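PDB 2VP8: inactive dihydropteroate synthase 2 from Mycobacterium tuberculosis, which seems to lack dihydropteroate synthase activity and probably plays no part in folate metabolism, although it apparently can bind the inhibitor dapsone. Local coordinates for residues Val105-Ile108 and Glu109-Arg112. Sequence-based numbering, arbitrary orientation.
Sequences VPFI and EWLR
V105 to R112 span two turns of helix 98-114, and successive carbonyls of V105, P106, F107 and I108 accept the amides of E109, W110, L111 and R112. The first bond, E109 N to V105 O, is 2.7 Å long and nearly straight at the hydrogen (167°). P106 has no N-H to give to the preceding turn, which leaves a kink there, yet its carbonyl still receives W110 N at 2.8 Å.

Apolar contacts run alongside. F107 CE1 meets W110 CE3 at 4.2 Å, the two side chains crossing at a slant; each has CG anti to its own N (chi1 -171° and 171°), which carries both rings to the same flank. Partly exposed W110 can lay its large ring against both F107 and H72. Buried F107 and L111, apolar throughout, pack on V71 of helix 65-76 and V84 of strand 81-85, while small A133 and A136 of helix 127-136 admit branched I108.

Among the polar side chains, E109 lays CB and CG against V105 O, and its extended chain brings OE2 of E109 to 3.9 Å from CG1 of V105. R112 NH1 forms a salt bridge with D139 and a hydrogen bond to G137 O.

The chemistry thus implies an amphipathic TIM-barrel helix, apolar toward strand and neighbouring helices, with P106 and E109 outermost.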
loop_
_atom_site.group_PDB
_atom_site.type_symbol
_atom_site.label_atom_id
_atom_site.label_comp_id
_atom_site.label_asym_id
_atom_site.label_seq_id
_atom_site.Cartn_x
_atom_site.Cartn_y
_atom_site.Cartn_z
ATOM N N VAL B 105 -19.072 27.697 -13.930
ATOM C CA VAL B 105 -20.534 27.554 -13.923
ATOM C C VAL B 105 -21.076 26.711 -15.092
ATOM O O VAL B 105 -21.774 25.729 -14.852
ATOM C CB VAL B 105 -21.264 28.934 -13.764
ATOM C CG1 VAL B 105 -22.748 28.838 -14.119
ATOM C CG2 VAL B 105 -21.111 29.434 -12.339
ATOM N N PRO B 106 -20.737 27.069 -16.349
ATOM C CA PRO B 106 -21.258 26.257 -17.448
ATOM C C PRO B 106 -20.791 24.803 -17.347
ATOM O O PRO B 106 -21.530 23.889 -17.706
ATOM C CB PRO B 106 -20.662 26.924 -18.691
ATOM C CG PRO B 106 -20.334 28.302 -18.266
ATOM C CD PRO B 106 -19.899 28.175 -16.848
ATOM N N PHE B 107 -19.579 24.602 -16.837
ATOM C CA PHE B 107 -19.014 23.273 -16.717
ATOM C C PHE B 107 -19.723 22.443 -15.647
ATOM O O PHE B 107 -20.041 21.272 -15.878
ATOM C CB PHE B 107 -17.513 23.350 -16.447
ATOM C CG PHE B 107 -16.828 22.022 -16.514
ATOM C CD1 PHE B 107 -16.835 21.281 -17.691
ATOM C CD2 PHE B 107 -16.184 21.505 -15.407
ATOM C CE1 PHE B 107 -16.212 20.047 -17.753
ATOM C CE2 PHE B 107 -15.552 20.273 -15.467
ATOM C CZ PHE B 107 -15.567 19.545 -16.637
ATOM N N ILE B 108 -19.961 23.049 -14.482
ATOM C CA ILE B 108 -20.762 22.408 -13.434
ATOM C C ILE B 108 -22.183 22.174 -13.943
ATOM O O ILE B 108 -22.733 21.086 -13.775
ATOM C CB ILE B 108 -20.783 23.226 -12.129
ATOM C CG1 ILE B 108 -19.414 23.170 -11.442
ATOM C CG2 ILE B 108 -21.854 22.698 -11.178
ATOM C CD1 ILE B 108 -19.067 24.420 -10.647
ATOM N N GLU B 109 -22.756 23.193 -14.588
ATOM C CA GLU B 109 -24.075 23.077 -15.209
ATOM C C GLU B 109 -24.145 21.884 -16.145
ATOM O O GLU B 109 -25.086 21.098 -16.066
ATOM C CB GLU B 109 -24.455 24.352 -15.959
ATOM C CG GLU B 109 -25.067 25.429 -15.075
ATOM C CD GLU B 109 -25.572 26.627 -15.859
ATOM O OE1 GLU B 109 -25.354 26.704 -17.093
ATOM O OE2 GLU B 109 -26.195 27.504 -15.234
ATOM N N TRP B 110 -23.142 21.752 -17.018
ATOM C CA TRP B 110 -23.068 20.631 -17.946
ATOM C C TRP B 110 -22.919 19.311 -17.200
ATOM O O TRP B 110 -23.580 18.324 -17.542
ATOM C CB TRP B 110 -21.916 20.779 -18.951
ATOM C CG TRP B 110 -21.737 19.513 -19.742
ATOM C CD1 TRP B 110 -22.438 19.137 -20.856
ATOM C CD2 TRP B 110 -20.841 18.429 -19.449
ATOM N NE1 TRP B 110 -22.019 17.904 -21.284
ATOM C CE2 TRP B 110 -21.041 17.443 -20.440
ATOM C CE3 TRP B 110 -19.882 18.202 -18.452
ATOM C CZ2 TRP B 110 -20.324 16.238 -20.459
ATOM C CZ3 TRP B 110 -19.159 17.006 -18.475
ATOM C CH2 TRP B 110 -19.387 16.041 -19.474
ATOM N N LEU B 111 -22.048 19.304 -16.193
ATOM C CA LEU B 111 -21.724 18.090 -15.456
ATOM C C LEU B 111 -22.970 17.558 -14.770
ATOM O O LEU B 111 -23.275 16.370 -14.867
ATOM C CB LEU B 111 -20.579 18.371 -14.465
ATOM C CG LEU B 111 -19.963 17.408 -13.429
ATOM C CD1 LEU B 111 -20.219 15.928 -13.663
ATOM C CD2 LEU B 111 -18.478 17.669 -13.334
ATOM N N ARG B 112 -23.702 18.453 -14.111
ATOM C CA ARG B 112 -24.946 18.110 -13.428
ATOM C C ARG B 112 -25.975 17.577 -14.428
ATOM O O ARG B 112 -26.743 16.663 -14.108
ATOM C CB ARG B 112 -25.498 19.334 -12.699
ATOM C CG ARG B 112 -26.769 19.096 -11.887
ATOM C CD ARG B 112 -26.462 18.855 -10.432
ATOM N NE ARG B 112 -25.998 17.497 -10.240
ATOM C CZ ARG B 112 -25.219 17.080 -9.246
ATOM N NH1 ARG B 112 -24.782 17.912 -8.307
ATOM N NH2 ARG B 112 -24.865 15.803 -9.214
#